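Local coordinates for pyridine synthase TbtD (Thermobispora bispora, PDB 5WA4) that catalyses the formal [4+2] aza-cycloaddition that forms the central pyridine of the thiopeptide antibiotic thiomuracin, binding its substrate's N-terminal leader peptide, at the interface of chains A and B. Sequence-based numbering; all coordinates share one arbitrary frame. Chains: chain A/B, Pyridine synthase TbtD.

Contact 1: the interface of chains A and B. Residues chain A 209-210, 213; chain B 192, 213, 340, 344, 347.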
# COMPACT_ATOMS: atom_id res chain seq x y z
N ARG A 209 22.28 16.09 -7.81
CA ARG A 209 23.37 15.63 -6.95
C ARG A 209 24.72 15.88 -7.58
O ARG A 209 25.70 16.13 -6.87
CB ARG A 209 23.27 14.15 -6.67
CG ARG A 209 21.97 13.69 -6.15
CD ARG A 209 21.90 12.19 -6.28
NE ARG A 209 20.67 11.71 -5.70
CZ ARG A 209 20.47 11.64 -4.39
NH1 ARG A 209 21.44 12.03 -3.56
NH2 ARG A 209 19.32 11.20 -3.91
N GLU A 210 24.78 15.78 -8.90
CA GLU A 210 26.02 16.06 -9.60
C GLU A 210 26.36 17.52 -9.42
O GLU A 210 27.48 17.86 -9.02
CB GLU A 210 25.91 15.70 -11.08
CG GLU A 210 26.10 14.21 -11.37
CD GLU A 210 27.20 13.94 -12.39
OE1 GLU A 210 27.28 14.68 -13.42
OE2 GLU A 210 27.99 12.99 -12.15
N ARG A 213 27.36 18.38 -5.99
CA ARG A 213 28.67 17.86 -5.64
C ARG A 213 29.79 18.51 -6.47
O ARG A 213 30.91 18.69 -5.97
CB ARG A 213 28.73 16.35 -5.80
CG ARG A 213 30.01 15.79 -5.20
CD ARG A 213 29.80 14.44 -4.61
NE ARG A 213 28.74 14.40 -3.61
CZ ARG A 213 28.27 13.28 -3.08
NH1 ARG A 213 28.77 12.11 -3.44
NH2 ARG A 213 27.32 13.32 -2.17
N ARG B 192 27.06 7.68 -11.82
CA ARG B 192 26.29 8.00 -10.63
C ARG B 192 24.85 7.50 -10.75
O ARG B 192 24.28 6.97 -9.78
CB ARG B 192 26.30 9.51 -10.35
CG ARG B 192 25.71 9.85 -8.96
CD ARG B 192 25.74 11.32 -8.68
NE ARG B 192 27.07 11.91 -8.83
CZ ARG B 192 28.05 11.77 -7.94
NH1 ARG B 192 27.86 11.04 -6.84
NH2 ARG B 192 29.22 12.36 -8.14
N ARG B 213 30.69 8.23 1.07
CA ARG B 213 31.32 9.54 0.87
C ARG B 213 32.45 9.80 1.87
O ARG B 213 33.50 10.34 1.50
CB ARG B 213 30.32 10.70 0.89
CG ARG B 213 31.01 11.95 0.33
CD ARG B 213 30.16 12.64 -0.70
NE ARG B 213 30.92 13.38 -1.73
CZ ARG B 213 31.75 14.42 -1.57
NH1 ARG B 213 31.94 14.99 -0.38
NH2 ARG B 213 32.34 14.92 -2.65
N HIS B 340 29.80 4.44 -7.59
CA HIS B 340 29.63 5.68 -6.82
C HIS B 340 30.98 6.38 -6.70
O HIS B 340 31.13 7.52 -7.15
CB HIS B 340 29.04 5.40 -5.42
CG HIS B 340 28.57 6.63 -4.71
ND1 HIS B 340 29.36 7.31 -3.79
CD2 HIS B 340 27.41 7.32 -4.79
CE1 HIS B 340 28.69 8.36 -3.34
NE2 HIS B 340 27.51 8.38 -3.93
N ASP B 344 32.07 10.13 -7.97
CA ASP B 344 32.54 11.15 -7.04
C ASP B 344 33.91 11.68 -7.45
O ASP B 344 34.19 12.87 -7.33
CB ASP B 344 32.58 10.61 -5.61
CG ASP B 344 31.32 10.96 -4.83
OD1 ASP B 344 30.35 11.45 -5.47
OD2 ASP B 344 31.30 10.77 -3.59
N ALA B 347 33.65 13.99 -10.22
CA ALA B 347 33.28 15.30 -9.69
C ALA B 347 34.51 16.16 -9.38
O ALA B 347 34.65 17.27 -9.87
CB ALA B 347 32.41 15.14 -8.45
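A:Arg213 reaches from helix 205-218 of one pyridine synthase copy to B:Asp344 on helix 332-350 of the other, a helix-to-helix charged contact in this enzyme of the lantibiotic dehydratase C-terminal family. It buries 104 Å² here, more than any other residue of the patch. Its CG lies anti to the backbone N (chi1 -170°), and bends at chi2 and chi3 bring the guanidinium round to the acid. NH1 donates to carboxylate oxygen OD1 of B:Asp344 at 2.7 Å, in the guanidinium plane and on the syn lone pair, although the two planes stand 66° apart.

B:Arg192, from helix 184-200, meets the same oxygen end-on from within its own chain. Its NH1 lies 2.9 Å and its NH2 3.0 Å from OD1 of B:Asp344, NH2 taking the anti lone pair and NH1 coming to the syn side, tilted from the carboxylate plane. The NH1 atoms of A:Arg213 and B:Arg192 thus come together at OD1, whose negative charge probably offsets their like charges. NE of B:Arg192 is 3.6 Å from OE2 of A:Glu210 in a longer salt bridge, and the CG of A:Glu210 packs near its CD.

B:Arg213 and A:Arg213 pass each other in opposite directions, but their modelled close approach is doubtful. NE of B:Arg213 makes a weak hydrogen bond to OD2 of B:Asp344. The methyl of B:Ala347 lies 4.1 Å from CG of A:Arg213.

Contact 2: the interface of chains A and B. Residues chain A 220, 347-348, 352; chain B 213, 217-218, 220, 348.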
# COMPACT_ATOMS: atom_id res chain seq x y z
N ARG A 220 35.69 23.43 -1.80
CA ARG A 220 35.60 22.58 -0.61
C ARG A 220 36.15 23.20 0.68
O ARG A 220 35.55 23.05 1.75
CB ARG A 220 36.31 21.24 -0.85
CG ARG A 220 36.39 20.32 0.37
CD ARG A 220 36.83 18.88 -0.01
NE ARG A 220 38.03 18.88 -0.84
CZ ARG A 220 38.03 18.80 -2.18
NH1 ARG A 220 36.88 18.71 -2.84
NH2 ARG A 220 39.18 18.81 -2.85
N ALA A 347 31.58 15.42 6.10
CA ALA A 347 32.27 14.19 5.72
C ALA A 347 33.79 14.39 5.71
O ALA A 347 34.52 13.61 6.32
CB ALA A 347 31.79 13.71 4.36
N ASP A 348 34.26 15.44 5.04
CA ASP A 348 35.68 15.79 5.04
C ASP A 348 36.19 16.25 6.42
O ASP A 348 37.38 16.51 6.59
CB ASP A 348 35.97 16.88 4.02
CG ASP A 348 35.76 16.42 2.60
OD1 ASP A 348 34.61 16.18 2.20
OD2 ASP A 348 36.75 16.35 1.84
N ILE A 352 37.16 11.57 8.46
CA ILE A 352 38.53 11.13 8.24
C ILE A 352 39.30 10.90 9.55
O ILE A 352 40.53 10.76 9.54
CB ILE A 352 39.30 12.12 7.35
CG1 ILE A 352 39.42 13.49 8.00
CG2 ILE A 352 38.61 12.26 6.00
CD1 ILE A 352 40.11 14.50 7.08
N ARG B 213 30.69 8.23 1.07
CA ARG B 213 31.32 9.54 0.87
C ARG B 213 32.45 9.80 1.87
O ARG B 213 33.50 10.34 1.50
CB ARG B 213 30.32 10.70 0.89
CG ARG B 213 31.01 11.95 0.33
CD ARG B 213 30.16 12.64 -0.70
NE ARG B 213 30.92 13.38 -1.73
CZ ARG B 213 31.75 14.42 -1.57
NH1 ARG B 213 31.94 14.99 -0.38
NH2 ARG B 213 32.34 14.92 -2.65
N ALA B 217 36.29 10.50 0.92
CA ALA B 217 36.96 11.67 1.48
C ALA B 217 38.31 11.28 2.06
O ALA B 217 39.30 11.98 1.87
CB ALA B 217 36.08 12.35 2.54
N ARG B 218 38.31 10.15 2.77
CA ARG B 218 39.53 9.59 3.34
C ARG B 218 40.61 9.37 2.29
O ARG B 218 41.79 9.35 2.61
CB ARG B 218 39.26 8.25 4.01
CG ARG B 218 38.46 8.27 5.26
CD ARG B 218 38.46 6.87 5.85
NE ARG B 218 37.14 6.49 6.30
CZ ARG B 218 36.36 5.62 5.67
NH1 ARG B 218 36.81 5.03 4.57
NH2 ARG B 218 35.15 5.34 6.14
N ARG B 220 40.71 10.62 -1.17
CA ARG B 220 40.36 11.41 -2.34
C ARG B 220 41.45 11.36 -3.40
O ARG B 220 41.14 11.16 -4.56
CB ARG B 220 40.07 12.85 -1.94
CG ARG B 220 39.41 13.72 -3.02
CD ARG B 220 39.07 15.12 -2.49
NE ARG B 220 39.12 15.16 -1.02
CZ ARG B 220 40.17 15.56 -0.32
NH1 ARG B 220 41.27 15.97 -0.95
NH2 ARG B 220 40.14 15.56 1.02
N ASP B 348 35.43 15.63 -8.57
CA ASP B 348 36.64 16.37 -8.25
C ASP B 348 37.61 16.58 -9.42
O ASP B 348 38.60 17.29 -9.27
CB ASP B 348 37.38 15.68 -7.12
CG ASP B 348 36.74 15.92 -5.78
OD1 ASP B 348 35.79 15.18 -5.45
OD2 ASP B 348 37.18 16.84 -5.07
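A:Arg220 and B:Asp348 pair across the two-fold symmetric interface of chains A and B in this lantibiotic dehydratase C-terminal family enzyme, where the start of helix 220-234 in chain A meets the end of helix 332-350 in chain B. The salt bridge runs from guanidinium NH1 of A:Arg220 to carboxylate OD2 of B:Asp348, 2.9 Å apart. As a hydrogen bond it is weak, with 127° at the hydrogen, and the two side chains cross at about a right angle. A:Arg220 is extended as far as CD, its CG anti to the backbone N, and then turns at chi3 (50°).

The reciprocal pair is looser. NH2 of B:Arg220 stands 3.6 Å from OD2 of A:Asp348, with the guanidinium and carboxylate planes not far from parallel. The same OD2 also forms a long salt bridge with NE of A:Arg220 in its own chain, while OD1 of A:Asp348 has NH1 of B:Arg213 at 3.9 Å in another long salt bridge. One carboxylate therefore sits among three arginines, which probably offsets part of their mutual repulsion.

Beside the two carboxylates, the side chains of A:Arg220 and B:Arg220 slide past each other in opposite directions. Their guanidinium planes are 18° from parallel, and CD of B:Arg220 lies over the face of A:Arg220, toward its rim, 3.8 Å from CZ of A:Arg220.

Apolar contacts flank this cluster. The methyl of B:Ala217 rests 4.1 Å from CG of A:Asp348, and the backbone O of A:Ala347 is 4.3 Å from the same CB of B:Ala217. In the loop after helix 332-350, A:Ile352 brings its CG2 branch to the end of helix 205-218, 3.9 Å from CA of B:Arg218; CG2 lies anti to the carbonyl carbon and beside the backbone N, which turns it toward B:Arg218.

The C-alpha centres of contact 1 and contact 2 are about 11 Å apart, and B:Arg213 belongs to both, lying beside A:Arg213 and weakly bonded to B:Asp344 in the first and facing A:Asp348 in the second. Helices 205-218 and 332-350 contribute to each contact; helix 184-200 of chain B joins in contact 1, and the starts of helix 220-234 in chain A and 220-235 in chain B join in contact 2. Both belong to one two-fold symmetric surface, so each has a twin with the chains exchanged. They appear to form parts of one charged strip, linked by B:Arg213. With six copies deposited, this pairing may not be the biological one.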